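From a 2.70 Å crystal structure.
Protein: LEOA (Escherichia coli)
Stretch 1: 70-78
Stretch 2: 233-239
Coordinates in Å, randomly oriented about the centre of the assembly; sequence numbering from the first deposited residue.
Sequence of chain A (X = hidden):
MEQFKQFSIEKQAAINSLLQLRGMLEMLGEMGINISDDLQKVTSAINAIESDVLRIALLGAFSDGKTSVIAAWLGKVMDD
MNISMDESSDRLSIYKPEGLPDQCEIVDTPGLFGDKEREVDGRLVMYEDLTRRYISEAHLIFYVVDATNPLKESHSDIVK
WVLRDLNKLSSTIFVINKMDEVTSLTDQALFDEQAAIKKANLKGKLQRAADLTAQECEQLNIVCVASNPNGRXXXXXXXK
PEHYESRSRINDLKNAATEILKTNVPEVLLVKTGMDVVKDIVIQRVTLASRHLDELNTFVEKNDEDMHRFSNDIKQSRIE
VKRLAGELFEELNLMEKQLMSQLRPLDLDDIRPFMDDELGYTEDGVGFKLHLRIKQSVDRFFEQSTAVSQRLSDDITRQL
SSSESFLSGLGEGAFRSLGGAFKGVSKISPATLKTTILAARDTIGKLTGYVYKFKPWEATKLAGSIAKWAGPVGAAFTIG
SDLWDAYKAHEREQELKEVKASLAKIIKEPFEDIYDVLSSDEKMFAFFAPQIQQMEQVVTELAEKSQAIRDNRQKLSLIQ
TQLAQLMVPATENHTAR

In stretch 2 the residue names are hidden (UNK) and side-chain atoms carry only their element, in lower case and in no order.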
# COMPACT_ATOMS: atom_id res chain seq x y z
N ILE A 70 35.38 -28.09 27.53
CA ILE A 70 35.58 -27.70 26.14
C ILE A 70 36.11 -28.84 25.26
O ILE A 70 35.60 -29.06 24.16
CB ILE A 70 36.48 -26.47 26.01
CG1 ILE A 70 36.54 -26.05 24.56
CG2 ILE A 70 37.88 -26.71 26.57
CD1 ILE A 70 36.87 -24.59 24.40
N ALA A 71 37.12 -29.56 25.75
CA ALA A 71 37.57 -30.79 25.10
C ALA A 71 36.40 -31.75 24.89
O ALA A 71 36.21 -32.29 23.81
CB ALA A 71 38.64 -31.46 25.93
N ALA A 72 35.62 -31.95 25.94
CA ALA A 72 34.47 -32.84 25.85
C ALA A 72 33.59 -32.49 24.69
O ALA A 72 33.15 -33.36 23.97
CB ALA A 72 33.64 -32.77 27.12
N TRP A 73 33.34 -31.19 24.53
CA TRP A 73 32.35 -30.67 23.60
C TRP A 73 32.84 -30.77 22.18
O TRP A 73 32.11 -31.18 21.29
CB TRP A 73 32.06 -29.22 23.95
CG TRP A 73 31.24 -28.49 22.94
CD1 TRP A 73 29.93 -28.69 22.64
CD2 TRP A 73 31.67 -27.41 22.15
NE1 TRP A 73 29.51 -27.80 21.69
CE2 TRP A 73 30.57 -27.00 21.37
CE3 TRP A 73 32.88 -26.74 22.02
CZ2 TRP A 73 30.65 -25.96 20.46
CZ3 TRP A 73 32.96 -25.70 21.10
CH2 TRP A 73 31.86 -25.33 20.34
N LEU A 74 34.09 -30.36 21.99
CA LEU A 74 34.76 -30.47 20.69
C LEU A 74 34.80 -31.90 20.18
O LEU A 74 34.60 -32.16 18.98
CB LEU A 74 36.20 -29.98 20.82
CG LEU A 74 36.27 -28.48 21.07
CD1 LEU A 74 37.62 -28.12 21.63
CD2 LEU A 74 36.02 -27.68 19.81
N GLY A 75 35.09 -32.81 21.11
CA GLY A 75 35.18 -34.23 20.83
C GLY A 75 36.54 -34.84 21.14
O GLY A 75 36.63 -36.05 21.31
N LYS A 76 37.60 -34.03 21.19
CA LYS A 76 38.95 -34.55 21.30
C LYS A 76 39.66 -34.07 22.57
O LYS A 76 39.53 -32.92 22.96
CB LYS A 76 39.78 -34.15 20.08
CG LYS A 76 39.40 -34.90 18.81
CD LYS A 76 40.62 -35.49 18.12
CE LYS A 76 41.48 -34.44 17.42
NZ LYS A 76 40.83 -33.96 16.16
N VAL A 77 40.42 -34.97 23.19
CA VAL A 77 41.28 -34.62 24.32
C VAL A 77 42.20 -33.52 23.87
O VAL A 77 42.60 -33.48 22.71
CB VAL A 77 42.11 -35.83 24.80
CG1 VAL A 77 43.29 -35.41 25.68
CG2 VAL A 77 41.23 -36.81 25.55
N MSE A 78 42.56 -32.64 24.81
CA MSE A 78 43.30 -31.42 24.51
C MSE A 78 44.57 -31.60 23.72
O MSE A 78 44.86 -30.78 22.86
CB MSE A 78 43.63 -30.68 25.81
CG MSE A 78 43.88 -29.19 25.55
SE MSE A 78 42.25 -28.05 25.66
CE MSE A 78 43.03 -27.01 27.14
N UNK A 233 38.23 -40.05 33.51
CA UNK A 233 38.97 -39.28 32.51
C UNK A 233 38.37 -39.34 31.11
O UNK A 233 37.55 -40.22 30.81
N UNK A 234 38.78 -38.42 30.25
CA UNK A 234 38.20 -38.30 28.90
C UNK A 234 38.78 -39.37 28.00
O UNK A 234 38.03 -40.12 27.36
c UNK A 234 36.62 -35.73 29.52
c UNK A 234 38.05 -35.62 29.00
c UNK A 234 39.02 -35.25 30.12
c UNK A 234 38.46 -36.91 28.28
N UNK A 235 40.11 -39.45 27.95
CA UNK A 235 40.80 -40.47 27.16
C UNK A 235 40.11 -41.83 27.30
O UNK A 235 39.97 -42.57 26.31
c UNK A 235 43.03 -41.55 26.68
c UNK A 235 42.26 -40.63 27.62
o UNK A 235 42.89 -39.34 27.66
N UNK A 236 39.66 -42.13 28.51
CA UNK A 236 38.88 -43.34 28.77
C UNK A 236 37.44 -43.23 28.28
O UNK A 236 36.97 -44.12 27.57
c UNK A 236 38.92 -43.67 30.27
c UNK A 236 35.84 -44.93 32.13
c UNK A 236 37.74 -45.93 30.38
c UNK A 236 36.73 -46.76 30.85
c UNK A 236 35.78 -46.25 31.73
o UNK A 236 34.77 -47.04 32.22
c UNK A 236 36.85 -44.12 31.65
c UNK A 236 37.81 -44.59 30.77
N UNK A 237 36.74 -42.16 28.63
CA UNK A 237 35.30 -42.04 28.31
C UNK A 237 35.00 -41.95 26.80
O UNK A 237 33.91 -42.36 26.34
c UNK A 237 32.51 -42.68 33.29
c UNK A 237 34.33 -41.15 30.53
c UNK A 237 31.54 -43.64 31.29
c UNK A 237 34.66 -40.88 29.06
c UNK A 237 32.39 -42.90 30.46
c UNK A 237 31.61 -43.52 32.69
n UNK A 237 34.34 -41.04 32.77
c UNK A 237 34.92 -40.58 31.62
c UNK A 237 33.35 -41.94 32.45
c UNK A 237 33.31 -42.03 31.05
N UNK A 238 35.94 -41.44 26.01
CA UNK A 238 35.76 -41.43 24.56
C UNK A 238 35.77 -42.84 23.98
O UNK A 238 35.16 -43.09 22.93
c UNK A 238 35.47 -38.52 24.56
c UNK A 238 37.69 -36.91 24.34
c UNK A 238 36.80 -40.56 23.85
c UNK A 238 35.38 -37.18 24.85
c UNK A 238 37.79 -38.26 24.06
c UNK A 238 36.68 -39.09 24.17
c UNK A 238 36.49 -36.37 24.74
N UNK A 239 36.44 -43.77 24.66
CA UNK A 239 36.43 -45.16 24.24
C UNK A 239 35.03 -45.73 24.33
O UNK A 239 34.73 -46.67 23.61
c UNK A 239 38.79 -45.42 25.19
c UNK A 239 37.38 -46.05 25.07
o UNK A 239 36.83 -46.29 26.37

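Position 233 has backbone atoms alone and no side-chain atoms. It touches nothing on stretch 1. At its backbone angles a CB would be jammed against the carbonyl O of the residue before. This is Gly233, at the N-cap position, right before a helix.

Position 234 carries four carbons, forked at the second. CA-to-CB points toward stretch 1, and the CB of 234 lies 3.9 Å from Val77 CG2. The fork makes it Leu234.

Position 235 has one carbon bearing one oxygen and one further carbon. The oxygen of 235 is 3.7 Å from Val77 CG2, a contact with a methyl and not a hydrogen bond. A beta-branched side chain with a single hydroxyl is threonine. The residue is Thr235. It is exposed.

Position 236 has one carbon, then a six-carbon ring bearing one oxygen. It stays out of reach of stretch 1. A phenol ring identifies Tyr236.

Position 237 has one carbon followed by fused five- and six-membered rings holding eight carbons and one nitrogen. It is buried but makes no contact with stretch 1. This is an indole, so the residue is Trp237. Its NE1 is hydrogen-bonded elsewhere in the structure.

Position 238 has one carbon and a six-carbon ring with no oxygen. CA-to-CB points toward stretch 1, with chi1 in the m well. Gly75 O sits over one ring face, 3.3 Å from a ring carbon of 238. Val77 N lies near the ring plane at the edge, 3.5 Å from the same ring carbon of 238. Ala72 CA is also at the edge, 4.2 Å from another ring carbon of 238. The bare ring means phenylalanine, here Phe238.

Position 239 has one carbon carrying one oxygen and one carbon, again the threonine pattern. It does not reach stretch 1. The residue is Thr239. Its OG1 donates a very short hydrogen bond, 2.5 Å from Thr239 OG1 to Tyr236 O.

The contact is small, burying 270 Å² over both sides, and no hydrogen bond crosses it. Phe238 is the main piece. Its ring packs where the helix of stretch 1 gives way to a loop. Gly75 makes that turn with positive phi, and Gly75 N still bonds to Ala71 O at 3.0 Å. On stretch 1, Val77 has the most area covered. Val77 CG2 meets Phe238 CE2 at 3.7 Å, and the same methyl also touches Leu234 and Thr235. Packing, largely apolar, therefore joins two segments far apart in sequence.

Stretch 2 233-239: GLTYWFT
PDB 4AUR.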